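Local coordinates for protein allantoin racemase (Pseudomonas fluorescens, PDB 5LG5) that interconverts the enantiomers of allantoin and probably also racemises other 5-monosubstituted hydantoins, at residues R2-N7 with D59-Y64; S138-G143 with E165-E170. All blocks are in the same frame, centred on the assembly; numbering follows the deposited sequence.

Contact 1 (R2-N7 with D59-Y64)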
loop_
_atom_site.group_PDB
_atom_site.type_symbol
_atom_site.label_atom_id
_atom_site.label_comp_id
_atom_site.label_asym_id
_atom_site.label_seq_id
_atom_site.Cartn_x
_atom_site.Cartn_y
_atom_site.Cartn_z
ATOM N N ARG E 2 1.796 -38.798 7.761
ATOM C CA ARG E 2 0.455 -38.786 7.191
ATOM C C ARG E 2 -0.069 -37.365 7.033
ATOM O O ARG E 2 -0.082 -36.580 7.988
ATOM C CB ARG E 2 -0.524 -39.616 8.033
ATOM C CG ARG E 2 -1.961 -39.515 7.519
ATOM C CD ARG E 2 -2.934 -40.347 8.345
ATOM N NE ARG E 2 -2.746 -41.776 8.108
ATOM C CZ ARG E 2 -2.377 -42.645 9.041
ATOM N NH1 ARG E 2 -2.162 -42.233 10.287
ATOM N NH2 ARG E 2 -2.220 -43.922 8.723
ATOM N N ILE E 3 -0.500 -37.044 5.816
ATOM C CA ILE E 3 -1.052 -35.732 5.521
ATOM C C ILE E 3 -2.495 -35.876 5.090
ATOM O O ILE E 3 -2.788 -36.627 4.153
ATOM C CB ILE E 3 -0.253 -35.019 4.395
ATOM C CG1 ILE E 3 1.243 -34.969 4.743
ATOM C CG2 ILE E 3 -0.776 -33.625 4.142
ATOM C CD1 ILE E 3 2.086 -34.302 3.670
ATOM N N LEU E 4 -3.399 -35.202 5.801
ATOM C CA LEU E 4 -4.795 -35.114 5.384
ATOM C C LEU E 4 -4.893 -34.066 4.299
ATOM O O LEU E 4 -4.318 -32.986 4.418
ATOM C CB LEU E 4 -5.743 -34.749 6.534
ATOM C CG LEU E 4 -6.125 -35.731 7.652
ATOM C CD1 LEU E 4 -5.165 -36.892 7.790
ATOM C CD2 LEU E 4 -6.328 -35.021 8.981
ATOM N N VAL E 5 -5.572 -34.427 3.217
ATOM C CA VAL E 5 -5.855 -33.520 2.135
ATOM C C VAL E 5 -7.365 -33.394 2.068
ATOM O O VAL E 5 -8.048 -34.330 1.670
ATOM C CB VAL E 5 -5.260 -34.054 0.836
ATOM C CG1 VAL E 5 -5.475 -33.067 -0.303
ATOM C CG2 VAL E 5 -3.773 -34.311 1.046
ATOM N N VAL E 6 -7.888 -32.249 2.499
ATOM C CA VAL E 6 -9.321 -32.112 2.709
ATOM C C VAL E 6 -9.976 -31.282 1.623
ATOM O O VAL E 6 -9.621 -30.126 1.391
ATOM C CB VAL E 6 -9.622 -31.498 4.088
ATOM C CG1 VAL E 6 -11.099 -31.608 4.399
ATOM C CG2 VAL E 6 -8.816 -32.212 5.156
ATOM N N ASN E 7 -10.910 -31.901 0.922
ATOM C CA ASN E 7 -11.704 -31.209 -0.074
ATOM C C ASN E 7 -12.540 -30.173 0.669
ATOM O O ASN E 7 -12.936 -30.401 1.819
ATOM C CB ASN E 7 -12.589 -32.234 -0.776
ATOM C CG ASN E 7 -13.292 -31.686 -2.008
ATOM O OD1 ASN E 7 -13.178 -30.505 -2.353
ATOM N ND2 ASN E 7 -14.054 -32.555 -2.665
ATOM N N ASP E 59 -14.659 -29.269 11.084
ATOM C CA ASP E 59 -15.424 -30.394 11.617
ATOM C C ASP E 59 -14.848 -31.751 11.174
ATOM O O ASP E 59 -14.602 -32.650 11.987
ATOM C CB ASP E 59 -16.887 -30.250 11.167
ATOM C CG ASP E 59 -17.768 -31.404 11.637
ATOM O OD1 ASP E 59 -18.263 -32.194 10.793
ATOM O OD2 ASP E 59 -17.980 -31.495 12.860
ATOM N N ARG E 60 -14.592 -31.874 9.876
ATOM C CA ARG E 60 -14.114 -33.131 9.287
ATOM C C ARG E 60 -12.750 -33.534 9.825
ATOM O O ARG E 60 -12.475 -34.708 10.074
ATOM C CB ARG E 60 -14.048 -33.005 7.764
ATOM C CG ARG E 60 -13.861 -34.320 7.006
ATOM C CD ARG E 60 -14.882 -35.376 7.415
ATOM N NE ARG E 60 -14.457 -36.748 7.123
ATOM C CZ ARG E 60 -13.685 -37.503 7.903
ATOM N NH1 ARG E 60 -13.192 -37.027 9.040
ATOM N NH2 ARG E 60 -13.391 -38.738 7.528
ATOM N N VAL E 61 -11.884 -32.546 9.977
ATOM C CA VAL E 61 -10.536 -32.789 10.460
ATOM C C VAL E 61 -10.542 -33.168 11.942
ATOM O O VAL E 61 -9.815 -34.071 12.368
ATOM C CB VAL E 61 -9.631 -31.565 10.180
ATOM C CG1 VAL E 61 -8.283 -31.702 10.894
ATOM C CG2 VAL E 61 -9.474 -31.375 8.653
ATOM N N MET E 62 -11.357 -32.467 12.717
ATOM C CA MET E 62 -11.497 -32.767 14.146
ATOM C C MET E 62 -12.110 -34.149 14.375
ATOM O O MET E 62 -11.801 -34.822 15.354
ATOM C CB MET E 62 -12.330 -31.691 14.851
ATOM C CG MET E 62 -11.641 -30.321 14.957
ATOM S SD MET E 62 -9.976 -30.373 15.656
ATOM C CE MET E 62 -9.032 -30.284 14.176
ATOM N N ALA E 63 -13.008 -34.550 13.488
ATOM C CA ALA E 63 -13.595 -35.892 13.533
ATOM C C ALA E 63 -12.628 -37.017 13.161
ATOM O O ALA E 63 -12.911 -38.181 13.432
ATOM C CB ALA E 63 -14.834 -35.956 12.651
ATOM N N TYR E 64 -11.512 -36.683 12.512
ATOM C CA TYR E 64 -10.526 -37.697 12.118
ATOM C C TYR E 64 -9.788 -38.238 13.342
ATOM O O TYR E 64 -9.097 -37.481 14.038
ATOM C CB TYR E 64 -9.532 -37.152 11.096
ATOM C CG TYR E 64 -8.654 -38.211 10.474
ATOM C CD1 TYR E 64 -9.142 -39.038 9.463
ATOM C CD2 TYR E 64 -7.354 -38.410 10.911
ATOM C CE1 TYR E 64 -8.341 -40.009 8.884
ATOM C CE2 TYR E 64 -6.545 -39.383 10.340
ATOM C CZ TYR E 64 -7.051 -40.177 9.328
ATOM O OH TYR E 64 -6.262 -41.141 8.755
#

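Contact 2 (S138-G143 with E165-E170)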
loop_
_atom_site.group_PDB
_atom_site.type_symbol
_atom_site.label_atom_id
_atom_site.label_comp_id
_atom_site.label_asym_id
_atom_site.label_seq_id
_atom_site.Cartn_x
_atom_site.Cartn_y
_atom_site.Cartn_z
ATOM N N SER E 138 -2.861 -11.050 -11.833
ATOM C CA SER E 138 -4.313 -11.073 -11.960
ATOM C C SER E 138 -4.894 -12.375 -11.438
ATOM O O SER E 138 -4.205 -13.396 -11.330
ATOM C CB SER E 138 -4.737 -10.877 -13.424
ATOM O OG SER E 138 -4.174 -11.872 -14.261
ATOM N N VAL E 139 -6.175 -12.323 -11.101
ATOM C CA VAL E 139 -6.951 -13.519 -10.863
ATOM C C VAL E 139 -8.038 -13.530 -11.908
ATOM O O VAL E 139 -8.830 -12.591 -11.989
ATOM C CB VAL E 139 -7.567 -13.512 -9.456
ATOM C CG1 VAL E 139 -8.459 -14.774 -9.234
ATOM C CG2 VAL E 139 -6.464 -13.409 -8.424
ATOM N N ARG E 140 -8.061 -14.568 -12.732
ATOM C CA ARG E 140 -8.993 -14.617 -13.851
ATOM C C ARG E 140 -9.904 -15.822 -13.781
ATOM O O ARG E 140 -9.484 -16.914 -13.388
ATOM C CB ARG E 140 -8.235 -14.664 -15.173
ATOM C CG ARG E 140 -7.477 -13.413 -15.492
ATOM C CD ARG E 140 -6.927 -13.501 -16.893
ATOM N NE ARG E 140 -6.609 -12.180 -17.396
ATOM C CZ ARG E 140 -7.344 -11.541 -18.292
ATOM N NH1 ARG E 140 -8.417 -12.132 -18.802
ATOM N NH2 ARG E 140 -6.987 -10.330 -18.690
ATOM N N ALA E 141 -11.141 -15.627 -14.215
ATOM C CA ALA E 141 -12.115 -16.704 -14.211
ATOM C C ALA E 141 -12.272 -17.292 -15.609
ATOM O O ALA E 141 -12.428 -16.567 -16.580
ATOM C CB ALA E 141 -13.462 -16.196 -13.695
ATOM N N SER E 142 -12.259 -18.612 -15.696
ATOM C CA SER E 142 -12.483 -19.277 -16.970
ATOM C C SER E 142 -13.946 -19.129 -17.394
ATOM O O SER E 142 -14.255 -19.170 -18.581
ATOM C CB SER E 142 -12.080 -20.747 -16.865
ATOM O OG SER E 142 -12.914 -21.420 -15.951
ATOM N N GLY E 143 -14.846 -18.994 -16.420
ATOM C CA GLY E 143 -16.265 -18.846 -16.706
ATOM C C GLY E 143 -16.999 -20.176 -16.655
ATOM O O GLY E 143 -18.176 -20.277 -17.015
ATOM N N GLU E 165 -3.675 -17.549 -21.331
ATOM C CA GLU E 165 -3.051 -16.820 -22.434
ATOM C C GLU E 165 -3.238 -15.316 -22.266
ATOM O O GLU E 165 -2.317 -14.533 -22.509
ATOM C CB GLU E 165 -3.595 -17.314 -23.781
ATOM C CG GLU E 165 -3.106 -18.710 -24.121
ATOM C CD GLU E 165 -3.722 -19.276 -25.395
ATOM O OE1 GLU E 165 -4.822 -18.817 -25.791
ATOM O OE2 GLU E 165 -3.109 -20.205 -25.976
ATOM N N LEU E 166 -4.428 -14.916 -21.825
ATOM C CA LEU E 166 -4.707 -13.503 -21.603
ATOM C C LEU E 166 -3.882 -12.965 -20.439
ATOM O O LEU E 166 -3.363 -11.846 -20.486
ATOM C CB LEU E 166 -6.201 -13.285 -21.346
ATOM C CG LEU E 166 -7.150 -13.511 -22.525
ATOM C CD1 LEU E 166 -8.604 -13.435 -22.073
ATOM C CD2 LEU E 166 -6.891 -12.468 -23.619
ATOM N N ALA E 167 -3.760 -13.776 -19.397
ATOM C CA ALA E 167 -2.981 -13.393 -18.233
ATOM C C ALA E 167 -1.526 -13.126 -18.622
ATOM O O ALA E 167 -0.937 -12.117 -18.219
ATOM C CB ALA E 167 -3.068 -14.477 -17.172
ATOM N N ILE E 168 -0.964 -14.011 -19.437
ATOM C CA ILE E 168 0.412 -13.854 -19.897
ATOM C C ILE E 168 0.557 -12.614 -20.775
ATOM O O ILE E 168 1.400 -11.735 -20.521
ATOM C CB ILE E 168 0.859 -15.110 -20.687
ATOM C CG1 ILE E 168 0.854 -16.327 -19.771
ATOM C CG2 ILE E 168 2.210 -14.901 -21.350
ATOM C CD1 ILE E 168 0.779 -17.656 -20.510
ATOM N N ARG E 169 -0.305 -12.517 -21.780
ATOM C CA ARG E 169 -0.206 -11.450 -22.771
ATOM C C ARG E 169 -0.562 -10.077 -22.213
ATOM O O ARG E 169 0.214 -9.128 -22.333
ATOM C CB ARG E 169 -1.109 -11.773 -23.967
ATOM C CG ARG E 169 -1.205 -10.673 -25.002
ATOM C CD ARG E 169 -1.881 -11.165 -26.274
ATOM N NE ARG E 169 -3.310 -10.869 -26.256
ATOM C CZ ARG E 169 -3.846 -9.666 -26.450
ATOM N NH1 ARG E 169 -3.072 -8.603 -26.666
ATOM N NH2 ARG E 169 -5.166 -9.526 -26.405
ATOM N N GLU E 170 -1.729 -9.984 -21.582
ATOM C CA GLU E 170 -2.237 -8.708 -21.098
ATOM C C GLU E 170 -1.787 -8.346 -19.685
ATOM O O GLU E 170 -1.504 -7.186 -19.399
ATOM C CB GLU E 170 -3.759 -8.680 -21.213
ATOM C CG GLU E 170 -4.236 -8.855 -22.643
ATOM C CD GLU E 170 -5.737 -8.841 -22.754
ATOM O OE1 GLU E 170 -6.402 -8.849 -21.692
ATOM O OE2 GLU E 170 -6.245 -8.806 -23.898
#

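Contact 1 (R2-N7 with D59-Y64)
L4 lies over one face of the Y64 ring. L4 CD1 is 4.1 Å from the centroid of the Y64 ring, 22° off the ring normal, and shifted toward the rim. This is a CH-pi contact. The nearest ring atom is Y64 CE2, 3.8 Å from L4 CD1. The L4 chi2 of 19° brings CD1 almost into eclipse with CA, an unusual setting. The other branch, L4 CD2, reaches Y64 CD2 at 4.0 Å and, more loosely, V61 CG1 at 4.3 Å. L4 therefore touches both the last turn of the helix and the tyrosine just after it.

Helix 47-63 belongs to a beta-alpha-beta crossover from strand 31-35 to strand 70-74. It passes over strand 2-7, which lies between those two strands in the parallel sheet. L4 and V6 face this helix. V5 instead packs on I18 of helix 12-25.

Further along the strand, V6 meets V61. V6 CG2 and V61 CG2, each anti to its own carbonyl carbon, are the branches that meet, 3.7 Å apart. The two side chains cross obliquely.

R2 comes to the phenol end of Y64. R2 CD is 3.4 Å and R2 NE 3.6 Å from Y64 OH. The guanidinium and ring planes are 55° apart, and no hydrogen bond joins them. The R2 chain bends at chi3, and its polar end is held elsewhere: NH1 bonds to P67 O, and NH2 forms a salt bridge with E31.

Contact 2 (S138-G143 with E165-E170)
R140 meets L166, A167 and E170 on the helix. The charged contact is a long salt bridge, with R140 NH2 3.4 Å from E170 OE1. The two side chains meet at about a right angle, and the guanidinium and carboxylate planes are 66° apart. The other carboxylate oxygen, E170 OE2, is 2.8 Å from R169 NH2, so E170 is shared by two arginines. R140 has further partners nearby: NE forms a salt bridge with D171, and NH1 bonds to Q163.

The remaining contacts are van der Waals packing. L166 CB sits over one face of the R140 guanidinium, 3.6 Å above its plane and toward the rim. L166 CD1 is 3.5 Å from R140 NH1. The R140 chain is extended from CG to NE and passes A167, with R140 CD 4.0 Å from A167 CB. S138 OG touches A167 CB at 4.1 Å, while its hydrogen bonds go to D171 and S111.

The axes of 138-141 and 165-170 come within 9.5 Å, at 147° between their N-to-C directions. This fits the first half of a beta-alpha-beta crossover: strand 136-141, outermost in its sheet within this chain, then helix 153-171 running back toward strand 175-179.

How the contacts relate
Contacts 1 and 2 do not touch. Their centres are 32 Å apart, their nearest atoms about 16 Å, and they lie on opposite sides of the chain's centre. Each belongs to a different four-stranded parallel sheet, and both sheets have the strand order 2-1-3-4. In each, a crossover helix packs on the sheet, but against different strands. Contact 1 uses an inner strand and is buried. Contact 2 uses a strand outermost within this chain, is at the surface and centres on an arginine. The matching sheets suit the two-lobed fold of the Asp/Glu/hydantoin racemases. The active site probably lies between the lobes, near the C-terminal ends of the strands.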